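Local coordinates for protein 6-phosphogluconolactonase (Thermotoga maritima, PDB 1PBT) that catalyses the hydrolysis of 6-phosphogluconolactone to 6-phosphogluconate, the second step of the oxidative pentose phosphate pathway, at residues A[66-69]-A[70-73]. Residues are numbered along the deposited sequence; the frame is centred on the assembly and turned at random.
Sequences TPLP and VYEK. With SO4 (sulfate ion), chain C.
V70 CG2 lies 4.0 Å from T66 O; its branched, apolar side chain suits a buried position. Next comes Y71, whose backbone N donates to P67 O at 3.0 Å. With CG beside the backbone N (chi1 -56°), its ring lies back along the first turn: P67 O sits above one face, P67 CB is 3.6 Å from Y71 CZ, and L68 CD2 is 4.1 Å from Y71 CD2. A tyrosine fits here because the flat ring packs on proline while its hydroxyl hydrogen-bonds to A62 O; a leucine in its place would probably lose that bond to A62 O and leave P67 CB poorly covered. E72 N donates to L68 O (2.9 Å), and a water bridges P69 O and E72 OE1, a polar link suited to a partly exposed position. K73 N hydrogen-bonds to P69 O at 3.3 Å, tilted from the carbonyl plane; its charged chain suits an exposed site, its end leading away. P67 and P69, lacking an N-H, suit a first turn, where no earlier helical carbonyl awaits a donor. The helix is the crossover of a beta-alpha-beta unit between strands 57-61 and 84-92: V70 packs on helix 35-53 and strand 202-208, L68 and Y71 on helix 102-111.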
loop_
_atom_site.group_PDB
_atom_site.type_symbol
_atom_site.label_atom_id
_atom_site.label_comp_id
_atom_site.label_asym_id
_atom_site.label_seq_id
_atom_site.Cartn_x
_atom_site.Cartn_y
_atom_site.Cartn_z
ATOM N N THR A 66 -5.979 9.419 -1.978
ATOM C CA THR A 66 -6.617 9.209 -0.684
ATOM C C THR A 66 -5.617 8.882 0.435
ATOM O O THR A 66 -5.745 9.377 1.550
ATOM C CB THR A 66 -7.728 8.119 -0.772
ATOM O OG1 THR A 66 -8.755 8.568 -1.671
ATOM C CG2 THR A 66 -8.364 7.889 0.586
ATOM N N PRO A 67 -4.592 8.060 0.150
ATOM C CA PRO A 67 -3.646 7.755 1.227
ATOM C C PRO A 67 -2.669 8.888 1.595
ATOM O O PRO A 67 -2.275 9.024 2.750
ATOM C CB PRO A 67 -2.894 6.531 0.701
ATOM C CG PRO A 67 -3.845 5.923 -0.298
ATOM C CD PRO A 67 -4.410 7.135 -0.981
ATOM N N LEU A 68 -2.267 9.690 0.616
ATOM C CA LEU A 68 -1.310 10.761 0.888
ATOM C C LEU A 68 -1.618 11.662 2.095
ATOM O O LEU A 68 -0.749 11.862 2.951
ATOM C CB LEU A 68 -1.096 11.608 -0.381
ATOM C CG LEU A 68 -0.466 10.810 -1.539
ATOM C CD1 LEU A 68 -0.432 11.652 -2.822
ATOM C CD2 LEU A 68 0.939 10.365 -1.146
ATOM N N PRO A 69 -2.842 12.216 2.183
ATOM C CA PRO A 69 -3.219 13.089 3.306
ATOM C C PRO A 69 -3.060 12.376 4.648
ATOM O O PRO A 69 -2.712 12.979 5.662
ATOM C CB PRO A 69 -4.689 13.419 3.018
ATOM C CG PRO A 69 -4.801 13.274 1.541
ATOM C CD PRO A 69 -3.966 12.067 1.239
ATOM N N VAL A 70 -3.355 11.080 4.649
ATOM C CA VAL A 70 -3.232 10.284 5.849
ATOM C C VAL A 70 -1.773 10.162 6.253
ATOM O O VAL A 70 -1.445 10.288 7.433
ATOM C CB VAL A 70 -3.853 8.887 5.644
ATOM C CG1 VAL A 70 -3.471 7.944 6.798
ATOM C CG2 VAL A 70 -5.378 9.030 5.556
ATOM N N TYR A 71 -0.894 9.941 5.275
ATOM C CA TYR A 71 0.526 9.811 5.570
ATOM C C TYR A 71 1.051 11.139 6.107
ATOM O O TYR A 71 1.888 11.170 7.009
ATOM C CB TYR A 71 1.332 9.436 4.317
ATOM C CG TYR A 71 0.890 8.175 3.608
ATOM C CD1 TYR A 71 0.275 7.129 4.311
ATOM C CD2 TYR A 71 1.140 8.000 2.244
ATOM C CE1 TYR A 71 -0.076 5.938 3.665
ATOM C CE2 TYR A 71 0.789 6.801 1.581
ATOM C CZ TYR A 71 0.184 5.783 2.308
ATOM O OH TYR A 71 -0.156 4.610 1.673
ATOM N N GLU A 72 0.547 12.226 5.540
ATOM C CA GLU A 72 0.946 13.573 5.925
ATOM C C GLU A 72 0.763 13.777 7.427
ATOM O O GLU A 72 1.635 14.338 8.106
ATOM C CB GLU A 72 0.108 14.574 5.131
ATOM C CG GLU A 72 0.505 16.020 5.286
ATOM C CD GLU A 72 -0.006 16.864 4.137
ATOM O OE1 GLU A 72 -1.129 16.591 3.652
ATOM O OE2 GLU A 72 0.714 17.798 3.723
ATOM N N LYS A 73 -0.363 13.302 7.946
ATOM C CA LYS A 73 -0.664 13.412 9.369
ATOM C C LYS A 73 0.145 12.399 10.173
ATOM O O LYS A 73 0.634 12.709 11.258
ATOM C CB LYS A 73 -2.155 13.174 9.612
ATOM C CG LYS A 73 -3.075 14.196 8.963
ATOM C CD LYS A 73 -2.994 15.540 9.660
ATOM C CE LYS A 73 -4.153 16.436 9.251
ATOM N NZ LYS A 73 -4.208 17.674 10.081
HETATM S S SO4 C . -7.489 8.332 -6.413
HETATM O O1 SO4 C . -6.017 8.516 -6.555
HETATM O O2 SO4 C . -7.852 8.606 -5.009
HETATM O O3 SO4 C . -8.230 9.239 -7.328
HETATM O O4 SO4 C . -7.851 6.935 -6.756
HETATM O O HOH W 1 -3.285 15.880 5.722
#